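Local structure of 2-oxoglutarate-dependent dioxygenase tropC (6XJJ) at residues 75-81 with 277-283; 39-43 with 69-73; 94-98 with 169-174. The protein acts as an iron- and 2-oxoglutarate-dependent dioxygenase in the biosynthesis of fungal tropolone-class metabolites. All blocks are in the same frame, centred on the assembly; numbering follows the deposited sequence.

Interaction 1 of 3, residues 75-81 with 277-283; sequences FFNLVGH and IEDAFVI
Within the mixed sheet of the dioxygenase's jelly-roll core, strand 75-79 runs antiparallel to the strand containing 281-283, and Phe-76 faces Ile-283 across the join. The axes approach to 4.7 Å at 145°. Two hydrogen-bonded pairs fix the register: Ile-283 N reaches Phe-76 O at 2.8 Å with the reverse bond alongside, and Leu-78 N reaches Phe-281 O at 2.8 Å, again reciprocated. Between them Asn-77 and Val-282 form a non-hydrogen-bonded pair, their side chains on the sheet face opposite to Leu-78 and Phe-281. On the Asn-77 face, Val-282 CG1 touches Phe-75 CD2 at 3.7 Å; that phenylalanine ring also meets the iron ligand His-302 edge to face, which places the pairing beside the metal site.

Beyond the strand, CG of His-81 sits between the backbone N and the carbonyl carbon (chi1 47°), and the ring turns back to the 277-280 type II turn. There His-81 NE2 donates to Asp-279 O at 3.0 Å, the oxygen being approached from above its carbonyl plane. Phe-281 presents its edge to the His-81 face in a T-shaped pair, planes at 65°, with CE2 over the ring centre. As His-81 ND1 also bonds Ile-83 N, both ring nitrogens are engaged, consistent with a neutral NE2-H tautomer and a fixed ring rotation.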
ATOM      1  N   PHE A  75       8.785   6.619   5.630  1.00 75.48           N
ATOM      2  CA  PHE A  75       8.607   5.177   5.652  1.00 69.65           C
ATOM      3  C   PHE A  75       9.023   4.618   7.002  1.00 77.77           C
ATOM      4  O   PHE A  75       9.878   5.182   7.689  1.00 82.54           O
ATOM      5  CB  PHE A  75       9.436   4.372   4.634  1.00 80.09           C
ATOM      6  CG  PHE A  75       9.004   4.477   3.194  1.00 68.55           C
ATOM      7  CD1 PHE A  75       8.411   5.606   2.655  1.00 75.88           C
ATOM      8  CD2 PHE A  75       9.030   3.317   2.426  1.00 64.96           C
ATOM      9  CE1 PHE A  75       8.010   5.620   1.311  1.00 69.35           C
ATOM     10  CE2 PHE A  75       8.605   3.312   1.124  1.00 71.95           C
ATOM     11  CZ  PHE A  75       8.087   4.460   0.562  1.00 77.14           C
ATOM     12  N   PHE A  76       8.415   3.483   7.354  1.00 70.05           N
ATOM     13  CA  PHE A  76       9.010   2.511   8.260  1.00 66.88           C
ATOM     14  C   PHE A  76       8.555   1.101   7.904  1.00 70.91           C
ATOM     15  O   PHE A  76       7.607   0.896   7.141  1.00 74.41           O
ATOM     16  CB  PHE A  76       8.689   2.658   9.761  1.00 70.90           C
ATOM     17  CG  PHE A  76       7.255   3.009  10.108  1.00 81.20           C
ATOM     18  CD1 PHE A  76       6.326   3.455   9.184  1.00 81.16           C
ATOM     19  CD2 PHE A  76       6.751   2.495  11.301  1.00 75.59           C
ATOM     20  CE1 PHE A  76       5.014   3.693   9.552  1.00 80.52           C
ATOM     21  CE2 PHE A  76       5.425   2.675  11.650  1.00 87.15           C
ATOM     22  CZ  PHE A  76       4.558   3.257  10.760  1.00 74.56           C
ATOM     23  N   ASN A  77       9.258   0.125   8.488  1.00 67.58           N
ATOM     24  CA  ASN A  77       8.774  -1.244   8.629  1.00 69.65           C
ATOM     25  C   ASN A  77       7.996  -1.404   9.927  1.00 71.68           C
ATOM     26  O   ASN A  77       8.413  -0.915  10.983  1.00 66.27           O
ATOM     27  CB  ASN A  77       9.932  -2.241   8.616  1.00 81.15           C
ATOM     28  CG  ASN A  77      10.453  -2.518   7.226  1.00 85.53           C
ATOM     29  OD1 ASN A  77       9.861  -3.290   6.470  1.00 95.32           O
ATOM     30  ND2 ASN A  77      11.569  -1.896   6.881  1.00 72.46           N
ATOM     31  N   LEU A  78       6.876  -2.117   9.841  1.00 66.53           N
ATOM     32  CA  LEU A  78       5.962  -2.308  10.958  1.00 63.08           C
ATOM     33  C   LEU A  78       5.928  -3.780  11.339  1.00 65.56           C
ATOM     34  O   LEU A  78       5.706  -4.638  10.479  1.00 72.87           O
ATOM     35  CB  LEU A  78       4.554  -1.837  10.590  1.00 62.31           C
ATOM     36  CG  LEU A  78       3.491  -1.822  11.695  1.00 65.27           C
ATOM     37  CD1 LEU A  78       2.451  -0.760  11.387  1.00 50.08           C
ATOM     38  CD2 LEU A  78       2.814  -3.173  11.861  1.00 68.63           C
ATOM     39  N   VAL A  79       6.131  -4.064  12.627  1.00 61.14           N
ATOM     40  CA  VAL A  79       5.954  -5.402  13.177  1.00 74.77           C
ATOM     41  C   VAL A  79       5.093  -5.300  14.430  1.00 66.91           C
ATOM     42  O   VAL A  79       4.765  -4.210  14.905  1.00 64.56           O
ATOM     43  CB  VAL A  79       7.294  -6.097  13.502  1.00 66.03           C
ATOM     44  CG1 VAL A  79       8.099  -6.313  12.232  1.00 72.19           C
ATOM     45  CG2 VAL A  79       8.087  -5.297  14.534  1.00 62.17           C
ATOM     46  N   GLY A  80       4.737  -6.469  14.968  1.00 71.77           N
ATOM     47  CA  GLY A  80       3.863  -6.548  16.126  1.00 63.80           C
ATOM     48  C   GLY A  80       2.397  -6.412  15.796  1.00 68.94           C
ATOM     49  O   GLY A  80       1.583  -6.172  16.693  1.00 70.72           O
ATOM     50  N   HIS A  81       2.043  -6.558  14.520  1.00 68.80           N
ATOM     51  CA  HIS A  81       0.688  -6.348  14.037  1.00 68.35           C
ATOM     52  C   HIS A  81      -0.265  -7.474  14.414  1.00 72.61           C
ATOM     53  O   HIS A  81      -1.478  -7.247  14.457  1.00 68.38           O
ATOM     54  CB  HIS A  81       0.729  -6.154  12.516  1.00 73.21           C
ATOM     55  CG  HIS A  81       1.565  -7.170  11.798  1.00 63.25           C
ATOM     56  ND1 HIS A  81       1.119  -8.442  11.515  1.00 63.85           N
ATOM     57  CD2 HIS A  81       2.834  -7.103  11.327  1.00 67.43           C
ATOM     58  CE1 HIS A  81       2.071  -9.111  10.887  1.00 74.31           C
ATOM     59  NE2 HIS A  81       3.121  -8.320  10.758  1.00 80.71           N
ATOM     60  N   ILE A 277      11.962  -7.204   5.866  1.00 89.33           N
ATOM     61  CA  ILE A 277      11.982  -7.650   7.254  1.00 91.44           C
ATOM     62  C   ILE A 277      10.987  -8.788   7.433  1.00 86.71           C
ATOM     63  O   ILE A 277       9.911  -8.810   6.824  1.00 82.32           O
ATOM     64  CB  ILE A 277      11.679  -6.485   8.220  1.00 90.49           C
ATOM     65  CG1 ILE A 277      12.729  -5.377   8.083  1.00 80.03           C
ATOM     66  CG2 ILE A 277      11.594  -6.992   9.651  1.00 83.46           C
ATOM     67  CD1 ILE A 277      14.152  -5.830   8.377  1.00 88.80           C
ATOM     68  N   GLU A 278      11.344  -9.735   8.298  1.00 95.45           N
ATOM     69  CA  GLU A 278      10.514 -10.906   8.544  1.00103.98           C
ATOM     70  C   GLU A 278       9.308 -10.515   9.392  1.00100.67           C
ATOM     71  O   GLU A 278       9.461  -9.934  10.471  1.00102.58           O
ATOM     72  CB  GLU A 278      11.341 -12.001   9.219  1.00113.34           C
ATOM     73  CG  GLU A 278      10.572 -13.230   9.684  1.00115.76           C
ATOM     74  CD  GLU A 278      11.511 -14.344  10.109  1.00125.72           C
ATOM     75  OE1 GLU A 278      12.744 -14.150  10.013  1.00129.37           O
ATOM     76  OE2 GLU A 278      11.028 -15.410  10.542  1.00129.81           O
ATOM     77  N   ASP A 279       8.111 -10.824   8.890  1.00 93.88           N
ATOM     78  CA  ASP A 279       6.858 -10.540   9.591  1.00 95.69           C
ATOM     79  C   ASP A 279       6.599  -9.041   9.684  1.00 84.47           C
ATOM     80  O   ASP A 279       6.120  -8.538  10.701  1.00 84.54           O
ATOM     81  CB  ASP A 279       6.847 -11.173  10.981  1.00 96.64           C
ATOM     82  CG  ASP A 279       6.776 -12.679  10.922  1.00121.87           C
ATOM     83  OD1 ASP A 279       6.417 -13.203   9.847  1.00118.90           O
ATOM     84  OD2 ASP A 279       7.076 -13.339  11.939  1.00132.24           O
ATOM     85  N   ALA A 280       6.900  -8.322   8.610  1.00 86.59           N
ATOM     86  CA  ALA A 280       6.754  -6.881   8.606  1.00 74.70           C
ATOM     87  C   ALA A 280       5.896  -6.456   7.429  1.00 68.14           C
ATOM     88  O   ALA A 280       5.726  -7.189   6.452  1.00 73.13           O
ATOM     89  CB  ALA A 280       8.115  -6.179   8.550  1.00 66.80           C
ATOM     90  N   PHE A 281       5.317  -5.272   7.565  1.00 65.70           N
ATOM     91  CA  PHE A 281       4.750  -4.541   6.448  1.00 77.38           C
ATOM     92  C   PHE A 281       5.492  -3.218   6.306  1.00 69.09           C
ATOM     93  O   PHE A 281       5.937  -2.632   7.300  1.00 65.88           O
ATOM     94  CB  PHE A 281       3.258  -4.288   6.661  1.00 72.48           C
ATOM     95  CG  PHE A 281       2.445  -5.540   6.792  1.00 72.78           C
ATOM     96  CD1 PHE A 281       1.962  -6.188   5.668  1.00 62.42           C
ATOM     97  CD2 PHE A 281       2.168  -6.074   8.043  1.00 67.28           C
ATOM     98  CE1 PHE A 281       1.211  -7.341   5.785  1.00 77.21           C
ATOM     99  CE2 PHE A 281       1.419  -7.231   8.169  1.00 67.45           C
ATOM    100  CZ  PHE A 281       0.938  -7.866   7.039  1.00 77.50           C
ATOM    101  N   VAL A 282       5.624  -2.747   5.064  1.00 68.09           N
ATOM    102  CA  VAL A 282       6.207  -1.434   4.799  1.00 76.99           C
ATOM    103  C   VAL A 282       5.092  -0.407   4.793  1.00 65.15           C
ATOM    104  O   VAL A 282       4.095  -0.559   4.079  1.00 63.01           O
ATOM    105  CB  VAL A 282       6.969  -1.403   3.465  1.00 62.02           C
ATOM    106  CG1 VAL A 282       7.479   0.005   3.178  1.00 75.18           C
ATOM    107  CG2 VAL A 282       8.120  -2.357   3.473  1.00 63.99           C
ATOM    108  N   ILE A 283       5.269   0.640   5.586  1.00 65.85           N
ATOM    109  CA  ILE A 283       4.276   1.684   5.764  1.00 71.06           C
ATOM    110  C   ILE A 283       4.886   2.978   5.267  1.00 64.76           C
ATOM    111  O   ILE A 283       6.015   3.313   5.638  1.00 72.95           O
ATOM    112  CB  ILE A 283       3.869   1.823   7.240  1.00 74.98           C
ATOM    113  CG1 ILE A 283       3.453   0.476   7.842  1.00 64.52           C
ATOM    114  CG2 ILE A 283       2.775   2.870   7.391  1.00 67.31           C
ATOM    115  CD1 ILE A 283       2.291  -0.178   7.176  1.00 61.60           C
TER

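Interaction 2 of 3, residues 39-43 with 69-73; sequences EVIPT and ACNKY
Tyr-73 OH donates to Glu-39 OE1 at 2.6 Å, and the carboxylate oxygen receives it nearly along its own C-O bond. Seen from the tyrosine, OE1 sits at the ring edge and in the ring plane, while the carboxylate plane is turned 40° from that of the ring. The bend in the Glu-39 chain at chi2 (-56°) brings the carboxylate round to the phenol. A positive charge is also near: Lys-72 NZ stands 4.2 Å from Glu-39 OE1, beyond salt-bridge range, and would probably add some long-range attraction.

The ring itself is bracketed. Over one face lies Lys-72 CG, displaced toward the rim; on the other side of the ring plane come groups from the N-terminal segment. Ile-41 CD1 approaches Tyr-73 CB at 3.9 Å, the two side chains sliding past each other in opposite directions. Pro-42 CD reaches Tyr-73 CD2 at 3.7 Å, and Val-40 O comes in toward CZ from the same side.

These contacts lie at the ends of a beta-alpha-beta crossover: 39-43 leads into strand 43-45, and helix 56-72 carries the chain to strand 75-79, the parallel neighbour of that first strand. Tyr-73 follows the helix directly, and its N still bonds Ala-69 O at 2.8 Å, so the residue is still tied to the last helical turn. One turn earlier, Ala-69 CB meets Pro-42 CG at 3.6 Å, placing the proline ring against both residues. Outside the two segments, the Tyr-73 ring also meets that of Tyr-265, and its side chain touches Ile-272, both belonging to the smaller antiparallel sheet.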
ATOM      1  N   GLU A  39      22.183   5.902   6.957  1.00 93.01           N
ATOM      2  CA  GLU A  39      20.728   6.008   7.010  1.00 96.43           C
ATOM      3  C   GLU A  39      20.052   4.694   6.660  1.00102.71           C
ATOM      4  O   GLU A  39      20.319   4.107   5.609  1.00 86.14           O
ATOM      5  CB  GLU A  39      20.218   7.080   6.050  1.00 96.36           C
ATOM      6  CG  GLU A  39      20.675   8.490   6.349  1.00115.56           C
ATOM      7  CD  GLU A  39      20.315   8.938   7.752  1.00112.38           C
ATOM      8  OE1 GLU A  39      19.239   8.538   8.241  1.00105.81           O
ATOM      9  OE2 GLU A  39      21.096   9.700   8.362  1.00118.13           O
ATOM     10  N   VAL A  40      19.146   4.248   7.523  1.00100.83           N
ATOM     11  CA  VAL A  40      18.397   3.019   7.295  1.00 94.27           C
ATOM     12  C   VAL A  40      16.940   3.283   7.643  1.00 84.30           C
ATOM     13  O   VAL A  40      16.643   4.041   8.572  1.00 79.96           O
ATOM     14  CB  VAL A  40      18.957   1.849   8.131  1.00 87.10           C
ATOM     15  CG1 VAL A  40      18.620   2.018   9.620  1.00 95.80           C
ATOM     16  CG2 VAL A  40      18.488   0.501   7.576  1.00 95.26           C
ATOM     17  N   ILE A  41      16.036   2.664   6.895  1.00 84.19           N
ATOM     18  CA  ILE A  41      14.610   2.741   7.243  1.00 88.06           C
ATOM     19  C   ILE A  41      14.382   2.019   8.569  1.00 73.48           C
ATOM     20  O   ILE A  41      14.790   0.852   8.714  1.00 68.55           O
ATOM     21  CB  ILE A  41      13.763   2.126   6.132  1.00 84.21           C
ATOM     22  CG1 ILE A  41      13.949   2.907   4.827  1.00 82.04           C
ATOM     23  CG2 ILE A  41      12.293   2.082   6.529  1.00 79.54           C
ATOM     24  CD1 ILE A  41      13.478   4.371   4.876  1.00 69.31           C
ATOM     25  N   PRO A  42      13.748   2.648   9.554  1.00 70.79           N
ATOM     26  CA  PRO A  42      13.591   2.007  10.862  1.00 75.93           C
ATOM     27  C   PRO A  42      12.468   0.978  10.875  1.00 77.59           C
ATOM     28  O   PRO A  42      11.611   0.926   9.990  1.00 69.52           O
ATOM     29  CB  PRO A  42      13.269   3.178  11.797  1.00 62.01           C
ATOM     30  CG  PRO A  42      12.623   4.184  10.930  1.00 67.76           C
ATOM     31  CD  PRO A  42      13.239   4.034   9.561  1.00 75.65           C
ATOM     32  N   THR A  43      12.502   0.151  11.920  1.00 69.02           N
ATOM     33  CA  THR A  43      11.457  -0.815  12.231  1.00 78.86           C
ATOM     34  C   THR A  43      10.761  -0.388  13.515  1.00 66.99           C
ATOM     35  O   THR A  43      11.429  -0.076  14.505  1.00 69.16           O
ATOM     36  CB  THR A  43      12.035  -2.219  12.416  1.00 68.57           C
ATOM     37  OG1 THR A  43      12.651  -2.661  11.200  1.00 79.06           O
ATOM     38  CG2 THR A  43      10.945  -3.201  12.826  1.00 74.83           C
ATOM     39  N   ALA A  69       9.534   8.263  12.471  1.00 73.60           N
ATOM     40  CA  ALA A  69       9.884   7.685  11.179  1.00 70.83           C
ATOM     41  C   ALA A  69       9.111   8.361  10.055  1.00 81.88           C
ATOM     42  O   ALA A  69       9.656   8.599   8.969  1.00 72.76           O
ATOM     43  CB  ALA A  69       9.613   6.181  11.180  1.00 75.09           C
ATOM     44  N   CYS A  70       7.838   8.685  10.299  1.00 76.93           N
ATOM     45  CA  CYS A  70       7.028   9.340   9.281  1.00 78.33           C
ATOM     46  C   CYS A  70       7.423  10.789   9.085  1.00 79.76           C
ATOM     47  O   CYS A  70       7.168  11.353   8.014  1.00 76.01           O
ATOM     48  CB  CYS A  70       5.551   9.259   9.655  1.00 74.07           C
ATOM     49  SG  CYS A  70       4.945   7.563   9.726  1.00 80.35           S
ATOM     50  N   ASN A  71       8.034  11.404  10.088  1.00 73.71           N
ATOM     51  CA  ASN A  71       8.466  12.778   9.916  1.00 74.57           C
ATOM     52  C   ASN A  71       9.824  12.866   9.239  1.00 73.46           C
ATOM     53  O   ASN A  71      10.112  13.853   8.554  1.00 72.76           O
ATOM     54  CB  ASN A  71       8.465  13.478  11.273  1.00 71.85           C
ATOM     55  CG  ASN A  71       8.964  14.889  11.194  1.00 70.38           C
ATOM     56  OD1 ASN A  71       9.980  15.172  10.566  1.00 84.91           O
ATOM     57  ND2 ASN A  71       8.159  15.811  11.695  1.00 74.42           N
ATOM     58  N   LYS A  72      10.665  11.852   9.403  1.00 81.23           N
ATOM     59  CA  LYS A  72      12.019  11.885   8.874  1.00 68.74           C
ATOM     60  C   LYS A  72      12.128  11.180   7.528  1.00 75.77           C
ATOM     61  O   LYS A  72      12.650  11.758   6.572  1.00 83.89           O
ATOM     62  CB  LYS A  72      12.984  11.260   9.893  1.00 71.53           C
ATOM     63  CG  LYS A  72      14.455  11.339   9.536  1.00 77.70           C
ATOM     64  CD  LYS A  72      15.294  10.841  10.711  1.00 90.09           C
ATOM     65  CE  LYS A  72      16.786  10.925  10.437  1.00 99.57           C
ATOM     66  NZ  LYS A  72      17.586  10.493  11.622  1.00 98.56           N
ATOM     67  N   TYR A  73      11.622   9.949   7.422  1.00 70.61           N
ATOM     68  CA  TYR A  73      11.748   9.180   6.193  1.00 61.15           C
ATOM     69  C   TYR A  73      10.448   9.046   5.415  1.00 69.98           C
ATOM     70  O   TYR A  73      10.490   8.699   4.231  1.00 69.71           O
ATOM     71  CB  TYR A  73      12.273   7.766   6.488  1.00 60.16           C
ATOM     72  CG  TYR A  73      13.573   7.732   7.265  1.00 76.09           C
ATOM     73  CD1 TYR A  73      14.801   7.856   6.627  1.00 85.73           C
ATOM     74  CD2 TYR A  73      13.568   7.561   8.643  1.00 71.69           C
ATOM     75  CE1 TYR A  73      15.987   7.822   7.345  1.00 80.76           C
ATOM     76  CE2 TYR A  73      14.740   7.524   9.364  1.00 72.21           C
ATOM     77  CZ  TYR A  73      15.947   7.654   8.712  1.00 86.17           C
ATOM     78  OH  TYR A  73      17.115   7.615   9.439  1.00100.34           O
TER

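Interaction 3 of 3, residues 94-98 with 169-174; sequences CTKKF and LSDKEF
Phe-174 reaches across to Cys-94 and Phe-98 with CD1, CE1 and CZ of its ring. CB and CG act as the spacer: with CG anti to the backbone N (chi1 -174°), the ring is carried from the start of helix 171-204 toward helix 85-99. CD1 is the first atom to touch, at 3.9 Å from Cys-94 CB. Cys-94 O lies in the ring plane at its edge, 3.7 Å from CE1, while also accepting the helical bond from Phe-98 N. CE1 meets Phe-98 CB at 3.6 Å, and CZ at the tip comes to 3.9 Å from Phe-98 CD1. The two rings are tilted by only 19°, but their centroids lie 5.5 Å apart, so overlap is slight. Leu-169 CD1 comes near the Phe-98 backbone at CA (4.1 Å), and Phe-142 meets both rings from outside the pair.

The helix start is organised by a capping box: Glu-173 N donates to Ser-170 OG at 3.0 Å, and Ser-170 N gives a weak bond back to Glu-173 OE1. Lys-97 NZ remains 4.3 Å from Glu-173 OE2, beyond a salt bridge, so the pair lends only long-range attraction; the close Phe-174 contacts with Cys-94 and Phe-98 are mainly apolar.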
ATOM      1  N   CYS A  94      -2.444 -16.672  -3.683  1.00 71.00           N
ATOM      2  CA  CYS A  94      -3.425 -16.106  -4.603  1.00 78.53           C
ATOM      3  C   CYS A  94      -2.749 -15.325  -5.719  1.00 84.18           C
ATOM      4  O   CYS A  94      -3.146 -15.423  -6.886  1.00 80.22           O
ATOM      5  CB  CYS A  94      -4.403 -15.202  -3.851  1.00 74.00           C
ATOM      6  SG  CYS A  94      -5.444 -16.086  -2.722  1.00109.72           S
ATOM      7  N   THR A  95      -1.725 -14.545  -5.379  1.00 80.35           N
ATOM      8  CA  THR A  95      -1.113 -13.660  -6.360  1.00 72.97           C
ATOM      9  C   THR A  95      -0.420 -14.455  -7.456  1.00 74.26           C
ATOM     10  O   THR A  95      -0.531 -14.120  -8.640  1.00 80.95           O
ATOM     11  CB  THR A  95      -0.132 -12.734  -5.651  1.00 74.56           C
ATOM     12  OG1 THR A  95      -0.812 -12.063  -4.584  1.00 69.81           O
ATOM     13  CG2 THR A  95       0.388 -11.699  -6.610  1.00 72.78           C
ATOM     14  N   LYS A  96       0.286 -15.522  -7.081  1.00 77.54           N
ATOM     15  CA  LYS A  96       0.941 -16.372  -8.069  1.00 84.33           C
ATOM     16  C   LYS A  96      -0.069 -17.102  -8.947  1.00 79.21           C
ATOM     17  O   LYS A  96       0.087 -17.141 -10.171  1.00 79.36           O
ATOM     18  CB  LYS A  96       1.873 -17.345  -7.352  1.00 87.63           C
ATOM     19  CG  LYS A  96       2.530 -18.396  -8.228  1.00 93.56           C
ATOM     20  CD  LYS A  96       3.604 -19.139  -7.447  1.00 96.29           C
ATOM     21  CE  LYS A  96       3.936 -20.493  -8.054  1.00 89.25           C
ATOM     22  NZ  LYS A  96       4.340 -20.437  -9.481  1.00102.60           N
ATOM     23  N   LYS A  97      -1.113 -17.680  -8.352  1.00 79.62           N
ATOM     24  CA  LYS A  97      -2.159 -18.301  -9.158  1.00 79.87           C
ATOM     25  C   LYS A  97      -2.741 -17.331 -10.174  1.00 76.77           C
ATOM     26  O   LYS A  97      -2.983 -17.706 -11.326  1.00 79.18           O
ATOM     27  CB  LYS A  97      -3.263 -18.870  -8.263  1.00 72.10           C
ATOM     28  CG  LYS A  97      -2.931 -20.246  -7.702  1.00 94.27           C
ATOM     29  CD  LYS A  97      -3.925 -20.724  -6.658  1.00102.08           C
ATOM     30  CE  LYS A  97      -3.609 -22.153  -6.244  1.00107.58           C
ATOM     31  NZ  LYS A  97      -4.475 -22.650  -5.144  1.00116.40           N
ATOM     32  N   PHE A  98      -2.969 -16.079  -9.781  1.00 75.77           N
ATOM     33  CA  PHE A  98      -3.599 -15.151 -10.713  1.00 82.94           C
ATOM     34  C   PHE A  98      -2.671 -14.816 -11.875  1.00 79.32           C
ATOM     35  O   PHE A  98      -3.054 -14.934 -13.044  1.00 82.21           O
ATOM     36  CB  PHE A  98      -4.030 -13.873 -10.004  1.00 73.05           C
ATOM     37  CG  PHE A  98      -4.603 -12.858 -10.935  1.00 76.94           C
ATOM     38  CD1 PHE A  98      -5.916 -12.956 -11.355  1.00 88.14           C
ATOM     39  CD2 PHE A  98      -3.821 -11.830 -11.423  1.00 75.84           C
ATOM     40  CE1 PHE A  98      -6.448 -12.032 -12.229  1.00 89.09           C
ATOM     41  CE2 PHE A  98      -4.346 -10.904 -12.297  1.00 80.65           C
ATOM     42  CZ  PHE A  98      -5.664 -11.007 -12.702  1.00 78.37           C
ATOM     43  N   LEU A 169     -10.788 -18.870 -11.798  1.00 85.04           N
ATOM     44  CA  LEU A 169     -10.405 -19.226 -10.439  1.00 79.89           C
ATOM     45  C   LEU A 169     -11.645 -19.349  -9.558  1.00 84.18           C
ATOM     46  O   LEU A 169     -12.628 -18.621  -9.738  1.00 82.28           O
ATOM     47  CB  LEU A 169      -9.432 -18.191  -9.846  1.00 70.66           C
ATOM     48  CG  LEU A 169      -8.079 -18.045 -10.551  1.00 78.28           C
ATOM     49  CD1 LEU A 169      -7.211 -16.988  -9.862  1.00 74.11           C
ATOM     50  CD2 LEU A 169      -7.343 -19.371 -10.632  1.00 69.77           C
ATOM     51  N   SER A 170     -11.593 -20.284  -8.614  1.00 73.26           N
ATOM     52  CA  SER A 170     -12.687 -20.498  -7.682  1.00 86.90           C
ATOM     53  C   SER A 170     -12.657 -19.448  -6.579  1.00 87.16           C
ATOM     54  O   SER A 170     -11.598 -18.924  -6.226  1.00 79.34           O
ATOM     55  CB  SER A 170     -12.598 -21.895  -7.065  1.00 79.54           C
ATOM     56  OG  SER A 170     -11.426 -22.039  -6.282  1.00 81.46           O
ATOM     57  N   ASP A 171     -13.838 -19.142  -6.030  1.00 82.90           N
ATOM     58  CA  ASP A 171     -13.892 -18.259  -4.870  1.00 77.41           C
ATOM     59  C   ASP A 171     -12.912 -18.716  -3.802  1.00 82.87           C
ATOM     60  O   ASP A 171     -12.256 -17.895  -3.152  1.00 80.98           O
ATOM     61  CB  ASP A 171     -15.315 -18.208  -4.311  1.00 83.64           C
ATOM     62  CG  ASP A 171     -16.238 -17.353  -5.150  1.00101.81           C
ATOM     63  OD1 ASP A 171     -15.729 -16.552  -5.968  1.00 91.42           O
ATOM     64  OD2 ASP A 171     -17.472 -17.468  -4.988  1.00101.87           O
ATOM     65  N   LYS A 172     -12.779 -20.034  -3.633  1.00 94.28           N
ATOM     66  CA  LYS A 172     -11.942 -20.583  -2.574  1.00 80.76           C
ATOM     67  C   LYS A 172     -10.461 -20.381  -2.866  1.00 77.83           C
ATOM     68  O   LYS A 172      -9.670 -20.154  -1.943  1.00 75.54           O
ATOM     69  CB  LYS A 172     -12.272 -22.064  -2.392  1.00 79.83           C
ATOM     70  CG  LYS A 172     -11.543 -22.752  -1.259  1.00 82.47           C
ATOM     71  CD  LYS A 172     -12.197 -24.085  -0.937  1.00100.54           C
ATOM     72  CE  LYS A 172     -11.552 -24.744   0.264  1.00107.37           C
ATOM     73  NZ  LYS A 172     -12.385 -25.875   0.756  1.00105.31           N
ATOM     74  N   GLU A 173     -10.067 -20.455  -4.140  1.00 81.05           N
ATOM     75  CA  GLU A 173      -8.672 -20.217  -4.498  1.00 86.23           C
ATOM     76  C   GLU A 173      -8.294 -18.745  -4.382  1.00 89.35           C
ATOM     77  O   GLU A 173      -7.164 -18.429  -3.990  1.00 88.14           O
ATOM     78  CB  GLU A 173      -8.401 -20.724  -5.915  1.00 82.95           C
ATOM     79  CG  GLU A 173      -8.213 -22.221  -6.033  1.00 97.97           C
ATOM     80  CD  GLU A 173      -8.173 -22.649  -7.482  1.00 95.02           C
ATOM     81  OE1 GLU A 173      -8.602 -21.845  -8.340  1.00 73.47           O
ATOM     82  OE2 GLU A 173      -7.703 -23.770  -7.773  1.00111.85           O
ATOM     83  N   PHE A 174      -9.206 -17.825  -4.709  1.00 76.75           N
ATOM     84  CA  PHE A 174      -8.764 -16.463  -4.985  1.00 71.45           C
ATOM     85  C   PHE A 174      -9.613 -15.399  -4.301  1.00 64.18           C
ATOM     86  O   PHE A 174      -9.108 -14.653  -3.458  1.00 69.34           O
ATOM     87  CB  PHE A 174      -8.747 -16.243  -6.500  1.00 75.87           C
ATOM     88  CG  PHE A 174      -8.187 -14.926  -6.917  1.00 70.67           C
ATOM     89  CD1 PHE A 174      -6.823 -14.699  -6.863  1.00 76.21           C
ATOM     90  CD2 PHE A 174      -9.008 -13.931  -7.399  1.00 79.96           C
ATOM     91  CE1 PHE A 174      -6.294 -13.495  -7.249  1.00 80.21           C
ATOM     92  CE2 PHE A 174      -8.486 -12.718  -7.796  1.00 83.24           C
ATOM     93  CZ  PHE A 174      -7.123 -12.500  -7.723  1.00 80.02           C
TER

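How the interactions relate
From the N terminus, the chain first passes through 39-43, and interaction 2 closes the excursion through strand 43-45 and helix 56-72 when 69-73 returns. Interaction 1 then opens at 75-81, so these two follow in series. They also touch, through a probable hydrogen bond from Asn-77 N to Pro-42 O, which makes them neighbours at one edge of the main sheet, with interaction 1 the nearer to the iron. Interaction 3 opens at 94-98 and shuts at 169-174, wholly within the far longer excursion that ends at 277-283. Interaction 3, its centre about 25 Å from that of interaction 1, joins helices 85-99 and 171-204, whereas interaction 1 ties N-terminal strand to catalytic core.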